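Local coordinates for tRNA (cytosine(38)-C(5))-methyltransferase (Schizosaccharomyces pombe, PDB 6FDF), which methylates carbon 5 of cytosine 38 in the anticodon loop of tRNA(Asp), using S-adenosyl-L-methionine as the methyl donor, at residues A[153-165]-A[186-200]. Residues are numbered along the deposited sequence; the frame is centred on the assembly and turned at random.
Sequences GILSPNQFNIPNS and VFQFSEVAQKEGEVK
Asn161 meets Glu198 and Lys200 of the 186-200 loop with its carboxamide, a worked example of how one asparagine side chain can bridge two peptide groups, accepting from one and donating to the other. With CG anti to the backbone N (chi1 -168°), the amide reaches across to both. Asn161 OD1 accepts from Lys200 N at 2.9 Å, the donor tilted out of the carbonyl plane. Asn161 ND2 gives a fairly straight bond (159°) to Glu198 O, which lies close to the amide plane. The two bonds fix the rotation of the amide, and a water joins OD1 to Lys200 O. Losing the carboxamide to an alanine here is likely to leave Lys200 N and Glu198 O without these mates, and the bridging water without OD1.

The other half of the contact is mainly apolar. The rings of Phe160 and Phe187 lie nearly parallel (10°) but slid so far apart that they barely overlap, with Phe187 CE1 over the rim of one Phe160 face, 3.5 Å from Phe160 CZ. Val186 CG1 and Ser190 CB come to the edge of the Phe160 ring, the latter 3.5 Å from Phe160 CD2. Leu155 CD2 packs 3.7 Å from Phe187 CZ. At the border of this cluster a second water links Gln159 O to Ser190 OG.

Leu155 ends strand 148-155, at the edge of the mixed seven-stranded sheet of the class I SAM-dependent methyltransferase fold and antiparallel to strand 168-175, which the 186-200 loop follows; helix 318-328 adjoins the cluster through Tyr323, which meets both Phe160 and Val186.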
# COMPACT_ATOMS: atom_id res chain seq x y z
N GLY A 153 5.96 8.28 -11.09
CA GLY A 153 5.75 9.48 -10.30
C GLY A 153 5.53 9.14 -8.84
O GLY A 153 5.37 7.97 -8.47
N ILE A 154 5.54 10.18 -8.01
CA ILE A 154 5.27 10.07 -6.58
C ILE A 154 3.89 10.66 -6.32
O ILE A 154 3.60 11.79 -6.73
CB ILE A 154 6.34 10.80 -5.74
CG1 ILE A 154 7.74 10.38 -6.17
CG2 ILE A 154 6.11 10.55 -4.25
CD1 ILE A 154 8.09 8.97 -5.81
N LEU A 155 3.05 9.90 -5.62
CA LEU A 155 1.69 10.31 -5.32
C LEU A 155 1.37 9.98 -3.87
O LEU A 155 1.84 8.98 -3.33
CB LEU A 155 0.67 9.63 -6.25
CG LEU A 155 0.81 9.93 -7.75
CD1 LEU A 155 0.01 8.93 -8.57
CD2 LEU A 155 0.36 11.36 -8.04
N SER A 156 0.56 10.83 -3.25
CA SER A 156 0.11 10.58 -1.89
C SER A 156 -1.41 10.71 -1.84
O SER A 156 -1.99 11.46 -2.62
CB SER A 156 0.76 11.58 -0.92
OG SER A 156 0.23 11.46 0.39
N PRO A 157 -2.07 9.99 -0.92
CA PRO A 157 -3.54 10.08 -0.86
C PRO A 157 -4.04 11.49 -0.58
O PRO A 157 -5.15 11.84 -1.01
CB PRO A 157 -3.90 9.10 0.27
CG PRO A 157 -2.75 8.13 0.30
CD PRO A 157 -1.54 8.94 -0.03
N ASN A 158 -3.26 12.32 0.12
CA ASN A 158 -3.77 13.66 0.40
C ASN A 158 -3.74 14.57 -0.82
O ASN A 158 -4.11 15.74 -0.70
CB ASN A 158 -3.00 14.29 1.57
CG ASN A 158 -1.50 14.37 1.34
OD1 ASN A 158 -1.03 14.46 0.20
ND2 ASN A 158 -0.74 14.36 2.43
N GLN A 159 -3.35 14.05 -1.99
CA GLN A 159 -3.57 14.74 -3.26
C GLN A 159 -4.91 14.38 -3.87
O GLN A 159 -5.27 14.94 -4.92
CB GLN A 159 -2.46 14.39 -4.25
CG GLN A 159 -1.07 14.77 -3.80
CD GLN A 159 -0.02 14.33 -4.80
OE1 GLN A 159 0.26 13.14 -4.94
NE2 GLN A 159 0.54 15.29 -5.53
N PHE A 160 -5.64 13.46 -3.25
CA PHE A 160 -6.90 12.95 -3.77
C PHE A 160 -8.00 13.10 -2.72
O PHE A 160 -8.96 12.32 -2.70
CB PHE A 160 -6.76 11.49 -4.20
CG PHE A 160 -5.74 11.25 -5.28
CD1 PHE A 160 -4.40 11.07 -4.96
CD2 PHE A 160 -6.11 11.21 -6.62
CE1 PHE A 160 -3.45 10.85 -5.95
CE2 PHE A 160 -5.17 10.99 -7.61
CZ PHE A 160 -3.84 10.81 -7.28
N ASN A 161 -7.87 14.11 -1.85
CA ASN A 161 -8.88 14.41 -0.83
C ASN A 161 -9.05 13.24 0.13
O ASN A 161 -10.17 12.87 0.49
CB ASN A 161 -10.22 14.77 -1.44
CG ASN A 161 -11.19 15.37 -0.44
OD1 ASN A 161 -10.80 15.94 0.58
ND2 ASN A 161 -12.49 15.26 -0.74
N ILE A 162 -7.94 12.65 0.53
CA ILE A 162 -7.93 11.59 1.52
C ILE A 162 -7.03 12.08 2.64
O ILE A 162 -5.87 12.44 2.38
CB ILE A 162 -7.43 10.25 0.95
CG1 ILE A 162 -8.33 9.80 -0.21
CG2 ILE A 162 -7.35 9.19 2.04
CD1 ILE A 162 -7.68 8.78 -1.13
N PRO A 163 -7.50 12.15 3.88
CA PRO A 163 -6.73 12.79 4.96
C PRO A 163 -5.67 11.87 5.56
O PRO A 163 -5.65 11.59 6.76
CB PRO A 163 -7.82 13.16 5.96
CG PRO A 163 -8.84 12.08 5.79
CD PRO A 163 -8.86 11.78 4.32
N ASN A 164 -4.77 11.39 4.71
CA ASN A 164 -3.66 10.58 5.19
C ASN A 164 -2.46 10.79 4.27
O ASN A 164 -2.61 10.83 3.05
CB ASN A 164 -4.04 9.09 5.26
CG ASN A 164 -2.91 8.21 5.76
OD1 ASN A 164 -2.50 7.26 5.08
ND2 ASN A 164 -2.38 8.52 6.94
N SER A 165 -1.29 10.91 4.88
CA SER A 165 -0.04 10.98 4.14
C SER A 165 0.47 9.57 3.90
O SER A 165 0.58 8.77 4.83
CB SER A 165 1.00 11.79 4.91
OG SER A 165 0.52 13.08 5.21
N VAL A 186 -3.89 10.96 -13.96
CA VAL A 186 -4.64 10.27 -12.92
C VAL A 186 -5.54 11.22 -12.15
O VAL A 186 -6.53 10.77 -11.55
CB VAL A 186 -3.64 9.55 -11.99
CG1 VAL A 186 -3.00 10.51 -10.99
CG2 VAL A 186 -4.30 8.40 -11.28
N PHE A 187 -5.24 12.52 -12.15
CA PHE A 187 -6.07 13.46 -11.40
C PHE A 187 -7.39 13.73 -12.09
O PHE A 187 -8.33 14.19 -11.43
CB PHE A 187 -5.27 14.75 -11.15
CG PHE A 187 -4.16 14.55 -10.17
CD1 PHE A 187 -4.42 14.43 -8.81
CD2 PHE A 187 -2.85 14.38 -10.61
CE1 PHE A 187 -3.40 14.20 -7.91
CE2 PHE A 187 -1.83 14.13 -9.70
CZ PHE A 187 -2.11 14.06 -8.35
N GLN A 188 -7.50 13.45 -13.39
CA GLN A 188 -8.78 13.54 -14.08
C GLN A 188 -9.78 12.51 -13.58
O GLN A 188 -10.97 12.61 -13.90
CB GLN A 188 -8.59 13.39 -15.59
CG GLN A 188 -7.76 14.49 -16.22
CD GLN A 188 -7.26 14.13 -17.61
OE1 GLN A 188 -7.95 13.45 -18.37
NE2 GLN A 188 -6.06 14.58 -17.94
N PHE A 189 -9.32 11.54 -12.78
CA PHE A 189 -10.18 10.53 -12.18
C PHE A 189 -10.62 10.87 -10.78
O PHE A 189 -11.64 10.34 -10.32
CB PHE A 189 -9.48 9.17 -12.11
CG PHE A 189 -9.17 8.58 -13.44
CD1 PHE A 189 -10.19 8.23 -14.31
CD2 PHE A 189 -7.86 8.33 -13.81
CE1 PHE A 189 -9.91 7.66 -15.53
CE2 PHE A 189 -7.57 7.76 -15.03
CZ PHE A 189 -8.59 7.43 -15.89
N SER A 190 -9.91 11.75 -10.09
CA SER A 190 -10.29 12.04 -8.72
C SER A 190 -11.42 13.05 -8.79
O SER A 190 -11.21 14.23 -9.11
CB SER A 190 -9.10 12.57 -7.92
OG SER A 190 -8.67 13.83 -8.40
N GLU A 191 -12.63 12.58 -8.47
CA GLU A 191 -13.84 13.38 -8.59
C GLU A 191 -13.75 14.61 -7.71
O GLU A 191 -14.44 15.61 -7.94
CB GLU A 191 -15.02 12.52 -8.14
CG GLU A 191 -16.06 13.27 -7.32
CD GLU A 191 -17.16 12.37 -6.82
OE1 GLU A 191 -18.31 12.84 -6.71
OE2 GLU A 191 -16.85 11.21 -6.49
N VAL A 192 -12.81 14.56 -6.78
CA VAL A 192 -12.63 15.57 -5.76
C VAL A 192 -12.40 16.97 -6.30
O VAL A 192 -11.72 17.19 -7.31
CB VAL A 192 -11.51 15.17 -4.80
CG1 VAL A 192 -10.17 15.30 -5.47
CG2 VAL A 192 -11.55 16.19 -3.74
N ALA A 193 -13.01 17.93 -5.60
CA ALA A 193 -12.97 19.34 -5.87
C ALA A 193 -12.97 19.99 -4.50
O ALA A 193 -12.93 19.30 -3.47
CB ALA A 193 -14.15 19.79 -6.74
N GLN A 194 -13.02 21.32 -4.44
CA GLN A 194 -13.03 21.99 -3.15
C GLN A 194 -14.22 22.92 -2.97
O GLN A 194 -14.40 23.86 -3.75
CB GLN A 194 -11.72 22.77 -2.95
CG GLN A 194 -11.02 22.59 -1.59
CD GLN A 194 -11.78 23.20 -0.42
OE1 GLN A 194 -13.00 23.15 -0.35
NE2 GLN A 194 -11.04 23.78 0.52
N LYS A 195 -15.03 22.63 -1.95
CA LYS A 195 -16.18 23.43 -1.55
C LYS A 195 -16.11 23.73 -0.06
O LYS A 195 -16.82 24.62 0.42
CB LYS A 195 -17.49 22.71 -1.90
CG LYS A 195 -18.68 22.95 -0.96
CD LYS A 195 -19.83 21.99 -1.20
CE LYS A 195 -20.89 22.16 -0.12
NZ LYS A 195 -20.41 21.74 1.22
N GLU A 196 -15.18 23.09 0.65
CA GLU A 196 -14.90 23.13 2.09
C GLU A 196 -15.91 22.30 2.88
O GLU A 196 -15.75 22.18 4.10
CB GLU A 196 -14.79 24.54 2.67
CG GLU A 196 -13.33 25.00 2.73
CD GLU A 196 -12.43 24.09 3.56
OE1 GLU A 196 -12.93 23.19 4.28
OE2 GLU A 196 -11.19 24.24 3.47
N GLY A 197 -16.92 21.73 2.24
CA GLY A 197 -17.87 20.89 2.94
C GLY A 197 -17.71 19.48 2.40
O GLY A 197 -18.27 18.52 2.94
N GLU A 198 -16.93 19.36 1.34
CA GLU A 198 -16.66 18.08 0.70
C GLU A 198 -15.22 17.65 0.95
O GLU A 198 -14.80 16.62 0.42
CB GLU A 198 -16.93 18.15 -0.81
CG GLU A 198 -16.73 19.53 -1.39
CD GLU A 198 -16.76 19.55 -2.90
OE1 GLU A 198 -17.60 18.84 -3.50
OE2 GLU A 198 -15.96 20.30 -3.50
N VAL A 199 -14.47 18.42 1.73
CA VAL A 199 -13.09 18.07 2.05
C VAL A 199 -13.15 17.01 3.13
O VAL A 199 -13.67 17.26 4.23
CB VAL A 199 -12.30 19.30 2.52
CG1 VAL A 199 -10.97 18.88 3.12
CG2 VAL A 199 -12.10 20.28 1.38
N LYS A 200 -12.62 15.83 2.84
CA LYS A 200 -12.69 14.75 3.81
C LYS A 200 -11.76 15.02 4.98
O LYS A 200 -10.64 15.51 4.81
CB LYS A 200 -12.39 13.41 3.14
CG LYS A 200 -13.44 13.06 2.10
CD LYS A 200 -13.49 11.57 1.82
CE LYS A 200 -14.57 11.26 0.79
NZ LYS A 200 -15.92 11.61 1.32
O HOH W 1 -7.35 15.62 -6.51
O HOH W 2 -8.78 15.37 2.64